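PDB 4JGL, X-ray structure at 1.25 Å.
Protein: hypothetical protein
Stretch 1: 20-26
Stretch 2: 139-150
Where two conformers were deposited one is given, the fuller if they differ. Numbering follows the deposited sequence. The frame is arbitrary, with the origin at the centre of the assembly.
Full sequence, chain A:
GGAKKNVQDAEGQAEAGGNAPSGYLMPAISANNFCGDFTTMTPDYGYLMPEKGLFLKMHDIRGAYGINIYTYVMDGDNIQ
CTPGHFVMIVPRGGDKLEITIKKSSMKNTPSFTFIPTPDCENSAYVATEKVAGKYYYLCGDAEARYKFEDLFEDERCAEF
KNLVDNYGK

Stretch 1, residues 20-26: APSGYLM
Stretch 2, residues 139-150: CGDAEARYKFED

Residues 22-26 form a strand that runs antiparallel to the short strand end at 139-140, and the chain of the second stretch then turns through Asp-141 into a helix, 142-150, that crosses the first strand. The helix and strand axes approach to 5.7 Å, with 112° between their N-to-C directions. Together the two stretches bury 459 Å², and Leu-25, Gly-23 and Cys-139 contribute the most.

Leu-25 covers the largest area. Its backbone (phi/psi -86/145) forms an antiparallel hydrogen-bonded pair with Cys-139 (-112/115), CA to CA 5.1 Å: Leu-25 N donates to Cys-139 O at 2.8 Å, and Cys-139 N donates to Leu-25 O at 2.9 Å. Both side chains leave the same face of the sheet, so Leu-25 CB lies 4.5 Å from Cys-139 CB. The leucine adopts chi1 m and chi2 t. This rotamer brings CD2 to 4.2 Å from Ala-144 CB and CD1 to 3.6 Å from Asp-141 OD1, so a branched apolar side chain covers the start of the helix. Cys-139, with chi1 m, is small and apolar enough to sit buried beside it.

One residue back, Tyr-24 (-143/142) pairs with Gly-140 (-56/136) in the antiparallel non-hydrogen-bonded register, CA to CA 4.5 Å. Tyr-24 CA makes a CA-H...O contact with Cys-139 O at 3.1 Å. The tyrosine CA-to-CB bond points away from the second stretch, with chi1 m and chi2 -84°; nevertheless, its ring presents an edge to Gly-140, CD1 lying 3.6 Å from Gly-140 N. Its hydroxyl is held within its own strand by a hydrogen bond between Tyr-24 OH and Ser-22 OG, 2.8 Å long, for which Ser-22 uses chi1 p.

Gly-23 (-105/154) is where the backbones of strand and helix come closest, CA to CA. Its CA is 4.1 Å from Arg-145 CA and 3.9 Å from Arg-145 N. A beta carbon here would point toward the helix and lie 2.4 Å from Arg-145 N, a clash, so the absence of a side chain permits this packing. Gly-23 O accepts from Asp-141 N at 3.0 Å, extending the ladder beyond the strand pair. Water 1 accepts from Gly-23 N at 2.9 Å and donates to Asp-141 O at 3.0 Å, bridging the stretches where no direct bond is made.

Asp-141 (-157/127, chi1 t, chi2 73°) suits the N-cap because its short carboxylate can fold back: OD2 accepts from Ala-144 N at 2.9 Å. Ala-144 then points its methyl toward the strand, with CB 3.3 Å from Tyr-24 O, a tight fit suited to a small side chain. Along the helix, Arg-145 (chi1 t, chi2 t, chi3 p) forms a salt bridge with Glu-149, NH1 to OE1 2.9 Å. Glu-149 (chi1 m, chi2 t) brings OE2 to 3.7 Å from Pro-21 CG, while Arg-145 CD lies 4.0 Å from Pro-21 O.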

# COMPACT_ATOMS: atom_id res chain seq x y z
N ALA A 20 -15.96 -2.67 -2.00
CA ALA A 20 -15.30 -1.49 -2.55
C ALA A 20 -13.88 -1.38 -1.95
O ALA A 20 -13.68 -1.59 -0.76
CB ALA A 20 -16.09 -0.22 -2.24
N PRO A 21 -12.91 -1.07 -2.79
CA PRO A 21 -11.55 -0.85 -2.29
C PRO A 21 -11.41 0.47 -1.54
O PRO A 21 -12.20 1.42 -1.71
CB PRO A 21 -10.71 -0.83 -3.55
CG PRO A 21 -11.65 -0.29 -4.59
CD PRO A 21 -12.99 -0.88 -4.25
N SER A 22 -10.37 0.54 -0.72
CA SER A 22 -10.11 1.75 0.01
C SER A 22 -8.66 2.17 -0.06
O SER A 22 -7.75 1.35 -0.16
CB SER A 22 -10.55 1.58 1.46
OG SER A 22 -10.10 0.34 1.97
N GLY A 23 -8.46 3.47 -0.07
CA GLY A 23 -7.14 4.07 -0.09
C GLY A 23 -6.72 4.65 1.23
O GLY A 23 -7.56 5.08 2.03
N TYR A 24 -5.41 4.69 1.44
CA TYR A 24 -4.82 5.14 2.70
C TYR A 24 -3.57 5.92 2.45
O TYR A 24 -2.75 5.56 1.58
CB TYR A 24 -4.46 3.95 3.60
CG TYR A 24 -5.64 3.07 3.89
CD1 TYR A 24 -6.53 3.38 4.90
CD2 TYR A 24 -5.89 1.96 3.11
CE1 TYR A 24 -7.65 2.60 5.13
CE2 TYR A 24 -7.02 1.20 3.31
CZ TYR A 24 -7.87 1.49 4.34
OH TYR A 24 -8.99 0.73 4.55
N LEU A 25 -3.37 6.97 3.25
CA LEU A 25 -2.04 7.50 3.43
C LEU A 25 -1.35 6.71 4.54
O LEU A 25 -1.98 6.27 5.50
CB LEU A 25 -2.10 8.97 3.82
CG LEU A 25 -2.58 9.89 2.70
CD1 LEU A 25 -2.76 11.34 3.22
CD2 LEU A 25 -1.68 9.84 1.49
N MSE A 26 -0.03 6.52 4.39
CA MSE A 26 0.74 5.64 5.26
C MSE A 26 1.99 6.37 5.78
O MSE A 26 3.11 6.10 5.36
CB MSE A 26 1.16 4.36 4.54
CG MSE A 26 -0.02 3.55 3.99
SE MSE A 26 0.51 1.90 3.31
CE MSE A 26 1.15 1.08 4.99
N CYS A 139 -4.22 5.68 7.25
CA CYS A 139 -5.15 6.79 7.41
C CYS A 139 -6.04 6.85 6.20
O CYS A 139 -5.55 7.06 5.08
CB CYS A 139 -4.38 8.10 7.59
SG CYS A 139 -3.21 8.10 8.96
N GLY A 140 -7.34 6.62 6.37
CA GLY A 140 -8.23 6.63 5.22
C GLY A 140 -8.14 7.93 4.45
O GLY A 140 -8.13 9.01 5.05
N ASP A 141 -8.08 7.85 3.14
CA ASP A 141 -7.80 9.01 2.32
C ASP A 141 -8.33 8.82 0.92
O ASP A 141 -8.02 7.82 0.28
CB ASP A 141 -6.30 9.28 2.28
CG ASP A 141 -5.97 10.62 1.69
OD1 ASP A 141 -6.20 11.66 2.36
OD2 ASP A 141 -5.50 10.66 0.56
N ALA A 142 -9.12 9.77 0.45
CA ALA A 142 -9.66 9.71 -0.90
C ALA A 142 -8.57 9.91 -1.96
O ALA A 142 -8.56 9.21 -2.96
CB ALA A 142 -10.80 10.73 -1.07
N GLU A 143 -7.68 10.88 -1.74
CA GLU A 143 -6.67 11.17 -2.73
C GLU A 143 -5.74 9.98 -2.97
O GLU A 143 -5.30 9.75 -4.09
CB GLU A 143 -5.93 12.46 -2.38
CG GLU A 143 -6.82 13.70 -2.55
CD GLU A 143 -6.21 14.99 -2.10
OE1 GLU A 143 -5.28 14.98 -1.28
OE2 GLU A 143 -6.73 16.02 -2.54
N ALA A 144 -5.45 9.20 -1.93
CA ALA A 144 -4.64 8.02 -2.11
C ALA A 144 -5.35 7.02 -3.01
O ALA A 144 -4.75 6.36 -3.86
CB ALA A 144 -4.31 7.38 -0.73
N ARG A 145 -6.66 6.86 -2.80
CA ARG A 145 -7.47 6.01 -3.66
C ARG A 145 -7.42 6.50 -5.11
O ARG A 145 -7.24 5.72 -6.03
CB ARG A 145 -8.91 5.93 -3.15
CG ARG A 145 -9.79 5.06 -4.03
CD ARG A 145 -11.16 4.81 -3.46
NE ARG A 145 -11.99 6.00 -3.37
CZ ARG A 145 -12.74 6.49 -4.36
NH1 ARG A 145 -12.71 5.97 -5.59
NH2 ARG A 145 -13.53 7.53 -4.12
N TYR A 146 -7.61 7.79 -5.31
CA TYR A 146 -7.58 8.34 -6.66
C TYR A 146 -6.26 8.05 -7.34
O TYR A 146 -6.22 7.77 -8.55
CB TYR A 146 -7.83 9.84 -6.70
CG TYR A 146 -9.04 10.36 -6.01
CD1 TYR A 146 -10.21 9.61 -5.88
CD2 TYR A 146 -9.04 11.63 -5.49
CE1 TYR A 146 -11.31 10.14 -5.20
CE2 TYR A 146 -10.11 12.15 -4.85
CZ TYR A 146 -11.25 11.42 -4.71
OH TYR A 146 -12.33 11.98 -4.03
N LYS A 147 -5.16 8.14 -6.59
CA LYS A 147 -3.83 7.93 -7.14
C LYS A 147 -3.67 6.51 -7.66
O LYS A 147 -3.21 6.29 -8.78
CB LYS A 147 -2.77 8.26 -6.09
CG LYS A 147 -1.35 8.24 -6.58
CD LYS A 147 -0.41 8.57 -5.42
CE LYS A 147 1.02 8.82 -5.86
NZ LYS A 147 1.21 10.05 -6.65
N PHE A 148 -4.06 5.52 -6.87
CA PHE A 148 -4.00 4.15 -7.33
C PHE A 148 -4.92 3.91 -8.54
O PHE A 148 -4.53 3.23 -9.50
CB PHE A 148 -4.40 3.16 -6.23
CG PHE A 148 -3.28 2.79 -5.29
CD1 PHE A 148 -2.39 1.80 -5.62
CD2 PHE A 148 -3.15 3.40 -4.06
CE1 PHE A 148 -1.38 1.44 -4.75
CE2 PHE A 148 -2.11 3.05 -3.19
CZ PHE A 148 -1.26 2.06 -3.53
N GLU A 149 -6.14 4.43 -8.47
CA GLU A 149 -7.11 4.13 -9.52
C GLU A 149 -6.72 4.78 -10.84
O GLU A 149 -6.92 4.21 -11.91
CB GLU A 149 -8.51 4.44 -9.03
CG GLU A 149 -8.88 3.45 -7.93
CD GLU A 149 -10.17 3.66 -7.20
OE1 GLU A 149 -10.81 4.73 -7.35
OE2 GLU A 149 -10.55 2.74 -6.41
N ASP A 150 -6.13 5.96 -10.78
CA ASP A 150 -5.60 6.60 -11.98
C ASP A 150 -4.46 5.78 -12.59
O ASP A 150 -4.38 5.61 -13.81
CB ASP A 150 -5.11 8.01 -11.67
CG ASP A 150 -4.49 8.69 -12.84
OD1 ASP A 150 -5.27 9.14 -13.70
OD2 ASP A 150 -3.24 8.78 -12.89
O HOH W 1 -10.24 5.76 0.24